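Local coordinates for protein probable aromatic acid decarboxylase (Aquifex aeolicus, PDB 2EJB) that probably transfers a dimethylallyl group from dimethylallyl phosphate to reduced FMN, making the prenylated flavin cofactor used by UbiD decarboxylases, at residues Q2-Y16 / Y82-T94. Sequence-based numbering, arbitrary orientation.
Sequences QKIALCITGASGVIY and YRGVYVVPCSTNT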
loop_
_atom_site.group_PDB
_atom_site.type_symbol
_atom_site.label_atom_id
_atom_site.label_comp_id
_atom_site.label_asym_id
_atom_site.label_seq_id
_atom_site.Cartn_x
_atom_site.Cartn_y
_atom_site.Cartn_z
ATOM N N GLN A 2 18.159 -21.120 -11.281
ATOM C CA GLN A 2 18.701 -19.769 -11.315
ATOM C C GLN A 2 18.933 -19.181 -9.924
ATOM O O GLN A 2 18.520 -19.747 -8.907
ATOM C CB GLN A 2 17.800 -18.834 -12.139
ATOM C CG GLN A 2 16.488 -19.443 -12.620
ATOM C CD GLN A 2 15.818 -18.624 -13.713
ATOM O OE1 GLN A 2 15.723 -17.404 -13.619
ATOM N NE2 GLN A 2 15.358 -19.300 -14.761
ATOM N N LYS A 3 19.618 -18.044 -9.894
ATOM C CA LYS A 3 19.926 -17.362 -8.649
ATOM C C LYS A 3 18.969 -16.207 -8.396
ATOM O O LYS A 3 18.532 -15.525 -9.322
ATOM C CB LYS A 3 21.360 -16.832 -8.689
ATOM C CG LYS A 3 22.420 -17.913 -8.779
ATOM C CD LYS A 3 23.797 -17.300 -8.908
ATOM C CE LYS A 3 24.887 -18.313 -8.612
ATOM N NZ LYS A 3 24.878 -19.452 -9.570
ATOM N N ILE A 4 18.652 -15.995 -7.129
ATOM C CA ILE A 4 17.768 -14.915 -6.723
ATOM C C ILE A 4 18.418 -14.220 -5.538
ATOM O O ILE A 4 19.033 -14.866 -4.688
ATOM C CB ILE A 4 16.377 -15.443 -6.284
ATOM C CG1 ILE A 4 15.596 -15.952 -7.497
ATOM C CG2 ILE A 4 15.596 -14.338 -5.590
ATOM C CD1 ILE A 4 15.215 -14.871 -8.489
ATOM N N ALA A 5 18.300 -12.900 -5.500
ATOM C CA ALA A 5 18.858 -12.118 -4.411
ATOM C C ALA A 5 17.689 -11.590 -3.589
ATOM O O ALA A 5 16.742 -11.034 -4.141
ATOM C CB ALA A 5 19.685 -10.965 -4.962
ATOM N N LEU A 6 17.752 -11.780 -2.276
ATOM C CA LEU A 6 16.693 -11.329 -1.384
ATOM C C LEU A 6 17.268 -10.561 -0.208
ATOM O O LEU A 6 18.113 -11.070 0.537
ATOM C CB LEU A 6 15.879 -12.525 -0.867
ATOM C CG LEU A 6 14.788 -12.261 0.185
ATOM C CD1 LEU A 6 13.769 -11.240 -0.329
ATOM C CD2 LEU A 6 14.090 -13.568 0.513
ATOM N N CYS A 7 16.807 -9.326 -0.058
ATOM C CA CYS A 7 17.244 -8.461 1.028
ATOM C C CYS A 7 16.039 -8.160 1.904
ATOM O O CYS A 7 14.972 -7.799 1.400
ATOM C CB CYS A 7 17.805 -7.151 0.476
ATOM S SG CYS A 7 19.175 -7.341 -0.696
ATOM N N ILE A 8 16.210 -8.308 3.213
ATOM C CA ILE A 8 15.130 -8.042 4.156
ATOM C C ILE A 8 15.552 -6.891 5.057
ATOM O O ILE A 8 16.508 -7.005 5.824
ATOM C CB ILE A 8 14.822 -9.302 4.989
ATOM C CG1 ILE A 8 14.589 -10.481 4.040
ATOM C CG2 ILE A 8 13.590 -9.074 5.862
ATOM C CD1 ILE A 8 14.227 -11.783 4.732
ATOM N N THR A 9 14.841 -5.771 4.946
ATOM C CA THR A 9 15.158 -4.589 5.734
ATOM C C THR A 9 14.282 -4.449 6.969
ATOM O O THR A 9 13.304 -5.178 7.140
ATOM C CB THR A 9 15.021 -3.307 4.894
ATOM O OG1 THR A 9 13.655 -3.139 4.486
ATOM C CG2 THR A 9 15.907 -3.393 3.664
ATOM N N GLY A 10 14.649 -3.497 7.824
ATOM C CA GLY A 10 13.912 -3.259 9.049
ATOM C C GLY A 10 12.684 -2.392 8.857
ATOM O O GLY A 10 12.748 -1.162 8.942
ATOM N N ALA A 11 11.560 -3.048 8.593
ATOM C CA ALA A 11 10.287 -2.371 8.392
ATOM C C ALA A 11 9.188 -3.329 8.832
ATOM O O ALA A 11 9.357 -4.547 8.750
ATOM C CB ALA A 11 10.110 -2.003 6.920
ATOM N N SER A 12 8.072 -2.786 9.306
ATOM C CA SER A 12 6.962 -3.621 9.751
ATOM C C SER A 12 6.478 -4.433 8.561
ATOM O O SER A 12 6.149 -3.878 7.510
ATOM C CB SER A 12 5.819 -2.757 10.292
ATOM O OG SER A 12 4.743 -3.558 10.745
ATOM N N GLY A 13 6.450 -5.748 8.727
ATOM C CA GLY A 13 6.012 -6.618 7.653
ATOM C C GLY A 13 7.148 -7.511 7.199
ATOM O O GLY A 13 7.133 -8.031 6.080
ATOM N N VAL A 14 8.143 -7.687 8.063
ATOM C CA VAL A 14 9.278 -8.534 7.730
ATOM C C VAL A 14 8.795 -9.941 7.400
ATOM O O VAL A 14 9.507 -10.716 6.762
ATOM C CB VAL A 14 10.299 -8.613 8.891
ATOM C CG1 VAL A 14 11.152 -7.358 8.922
ATOM C CG2 VAL A 14 9.572 -8.776 10.214
ATOM N N ILE A 15 7.575 -10.257 7.827
ATOM C CA ILE A 15 6.987 -11.570 7.584
ATOM C C ILE A 15 6.850 -11.850 6.084
ATOM O O ILE A 15 7.021 -12.987 5.643
ATOM C CB ILE A 15 5.597 -11.692 8.258
ATOM C CG1 ILE A 15 5.072 -13.124 8.124
ATOM C CG2 ILE A 15 4.622 -10.700 7.641
ATOM C CD1 ILE A 15 5.860 -14.140 8.928
ATOM N N TYR A 16 6.541 -10.814 5.306
ATOM C CA TYR A 16 6.408 -10.960 3.857
ATOM C C TYR A 16 7.709 -11.510 3.277
ATOM O O TYR A 16 7.695 -12.365 2.390
ATOM C CB TYR A 16 6.103 -9.606 3.204
ATOM C CG TYR A 16 4.705 -9.082 3.466
ATOM C CD1 TYR A 16 3.587 -9.743 2.956
ATOM C CD2 TYR A 16 4.502 -7.921 4.207
ATOM C CE1 TYR A 16 2.303 -9.260 3.176
ATOM C CE2 TYR A 16 3.217 -7.426 4.436
ATOM C CZ TYR A 16 2.125 -8.101 3.917
ATOM O OH TYR A 16 0.857 -7.625 4.145
ATOM N N TYR A 82 21.781 -13.055 -12.125
ATOM C CA TYR A 82 20.622 -13.336 -11.281
ATOM C C TYR A 82 19.325 -13.035 -12.020
ATOM O O TYR A 82 19.287 -12.188 -12.906
ATOM C CB TYR A 82 20.679 -12.494 -10.007
ATOM C CG TYR A 82 21.737 -12.935 -9.022
ATOM C CD1 TYR A 82 21.379 -13.439 -7.773
ATOM C CD2 TYR A 82 23.091 -12.858 -9.339
ATOM C CE1 TYR A 82 22.341 -13.855 -6.861
ATOM C CE2 TYR A 82 24.070 -13.276 -8.428
ATOM C CZ TYR A 82 23.681 -13.774 -7.194
ATOM O OH TYR A 82 24.618 -14.198 -6.289
ATOM N N ARG A 83 18.258 -13.728 -11.644
ATOM C CA ARG A 83 16.969 -13.515 -12.277
ATOM C C ARG A 83 16.332 -12.228 -11.760
ATOM O O ARG A 83 15.487 -11.633 -12.423
ATOM C CB ARG A 83 16.045 -14.698 -12.000
ATOM C CG ARG A 83 14.687 -14.576 -12.669
ATOM C CD ARG A 83 13.864 -15.826 -12.478
ATOM N NE ARG A 83 12.580 -15.727 -13.159
ATOM C CZ ARG A 83 11.762 -16.754 -13.360
ATOM N NH1 ARG A 83 12.093 -17.967 -12.936
ATOM N NH2 ARG A 83 10.604 -16.565 -13.971
ATOM N N GLY A 84 16.742 -11.801 -10.571
ATOM C CA GLY A 84 16.190 -10.582 -10.006
ATOM C C GLY A 84 16.604 -10.336 -8.569
ATOM O O GLY A 84 17.178 -11.205 -7.904
ATOM N N VAL A 85 16.319 -9.136 -8.086
ATOM C CA VAL A 85 16.651 -8.775 -6.721
ATOM C C VAL A 85 15.422 -8.291 -5.985
ATOM O O VAL A 85 14.745 -7.363 -6.438
ATOM C CB VAL A 85 17.704 -7.658 -6.665
ATOM C CG1 VAL A 85 17.887 -7.189 -5.223
ATOM C CG2 VAL A 85 19.021 -8.164 -7.224
ATOM N N TYR A 86 15.138 -8.925 -4.854
ATOM C CA TYR A 86 14.004 -8.552 -4.016
ATOM C C TYR A 86 14.490 -7.833 -2.770
ATOM O O TYR A 86 15.514 -8.199 -2.189
ATOM C CB TYR A 86 13.214 -9.782 -3.552
ATOM C CG TYR A 86 12.362 -10.444 -4.610
ATOM C CD1 TYR A 86 12.666 -11.725 -5.074
ATOM C CD2 TYR A 86 11.237 -9.806 -5.127
ATOM C CE1 TYR A 86 11.868 -12.353 -6.027
ATOM C CE2 TYR A 86 10.434 -10.425 -6.079
ATOM C CZ TYR A 86 10.756 -11.699 -6.523
ATOM O OH TYR A 86 9.965 -12.322 -7.458
ATOM N N VAL A 87 13.749 -6.806 -2.375
ATOM C CA VAL A 87 14.028 -6.049 -1.163
ATOM C C VAL A 87 12.655 -6.071 -0.502
ATOM O O VAL A 87 11.828 -5.172 -0.692
ATOM C CB VAL A 87 14.464 -4.596 -1.464
ATOM C CG1 VAL A 87 14.670 -3.836 -0.164
ATOM C CG2 VAL A 87 15.763 -4.599 -2.267
ATOM N N VAL A 88 12.424 -7.142 0.254
ATOM C CA VAL A 88 11.152 -7.393 0.916
ATOM C C VAL A 88 11.295 -7.739 2.400
ATOM O O VAL A 88 11.836 -8.788 2.754
ATOM C CB VAL A 88 10.423 -8.572 0.223
ATOM C CG1 VAL A 88 9.086 -8.835 0.898
ATOM C CG2 VAL A 88 10.244 -8.278 -1.268
ATOM N N PRO A 89 10.838 -6.843 3.287
ATOM C CA PRO A 89 10.212 -5.570 2.922
ATOM C C PRO A 89 11.289 -4.506 2.754
ATOM O O PRO A 89 12.396 -4.657 3.259
ATOM C CB PRO A 89 9.308 -5.280 4.112
ATOM C CG PRO A 89 10.128 -5.788 5.258
ATOM C CD PRO A 89 10.666 -7.117 4.727
ATOM N N CYS A 90 10.952 -3.434 2.047
ATOM C CA CYS A 90 11.878 -2.336 1.818
ATOM C C CYS A 90 11.442 -1.127 2.647
ATOM O O CYS A 90 10.436 -0.492 2.338
ATOM C CB CYS A 90 11.891 -1.966 0.331
ATOM S SG CYS A 90 12.978 -0.576 -0.082
ATOM N N SER A 91 12.205 -0.815 3.694
ATOM C CA SER A 91 11.899 0.313 4.568
ATOM C C SER A 91 11.967 1.609 3.769
ATOM O O SER A 91 12.587 1.652 2.705
ATOM C CB SER A 91 12.898 0.376 5.733
ATOM O OG SER A 91 14.212 0.664 5.275
ATOM N N THR A 92 11.331 2.661 4.282
ATOM C CA THR A 92 11.333 3.947 3.601
ATOM C C THR A 92 12.753 4.470 3.490
ATOM O O THR A 92 13.103 5.151 2.521
ATOM C CB THR A 92 10.449 4.991 4.338
ATOM O OG1 THR A 92 10.836 5.077 5.717
ATOM C CG2 THR A 92 8.982 4.594 4.246
ATOM N N ASN A 93 13.577 4.131 4.478
ATOM C CA ASN A 93 14.971 4.558 4.485
ATOM C C ASN A 93 15.741 3.894 3.342
ATOM O O ASN A 93 16.467 4.559 2.602
ATOM C CB ASN A 93 15.621 4.227 5.840
ATOM C CG ASN A 93 17.128 4.448 5.838
ATOM O OD1 ASN A 93 17.904 3.497 5.788
ATOM N ND2 ASN A 93 17.543 5.703 5.884
ATOM N N THR A 94 15.579 2.585 3.199
ATOM C CA THR A 94 16.255 1.847 2.135
ATOM C C THR A 94 15.755 2.326 0.779
ATOM O O THR A 94 16.532 2.457 -0.168
ATOM C CB THR A 94 16.013 0.332 2.276
ATOM O OG1 THR A 94 16.759 -0.152 3.394
ATOM C CG2 THR A 94 16.444 -0.416 1.019
#
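Two neighbouring parallel strands at the centre of a Rossmann-like flavoprotein sheet, 3-8 and 84-87, meet here, their axes 14° apart, and the loops at their C-terminal ends hold residues predicted to bind FMN. The ladder is evident from Tyr-86, whose N donates to Ala-5 O at 2.7 Å and whose O accepts from Cys-7 N. On one face Leu-6 CD1 packs against Tyr-86 CB (3.6 Å), while the Tyr-86 hydroxyl is hydrogen-bonded to Leu-173 O; on the other, Ala-5 CB meets Val-85 CG2, and helix 106-117 covers Val-85 and Cys-7.

At the N-terminal end, Lys-3 CB sits over one face of the Tyr-82 ring, 3.8 Å from its centroid and 23° off the normal, a CH-pi contact. With Tyr-82 CG anti to the carbonyl carbon (chi1 -72°) the ring lies beside the first strand, and its turn about CB-CG brings Ile-4 C to its edge, in plane; its OH is hydrogen-bonded to Asp-32 OD2. A valine in place of Tyr-82 would probably leave Lys-3 CB without its aromatic platform and Asp-32 without this hydroxyl partner.

Beyond the ladder, Pro-89 follows a cis peptide. Its CD lies 3.6 Å from Val-14 CA and also touches Ile-8 CG2, so the ring packs into the corner where strand 3-8 gives way to helix 14-26. Thr-9 OG1 accepts from Ser-91 N (2.9 Å); its approach to Pro-89 O is modelled too short to be trusted in detail, but Thr-9 N donates to that carbonyl at 3.2 Å. Ser-91 then N-caps the next helix, its OG accepting from Thr-94 N at 3.1 Å. Through these two bonds, at its N and its OG1, Thr-9 ties the two loops together, which probably fixes the spacing of Gly-10 and Ala-11 from Ser-91 in the predicted FMN site.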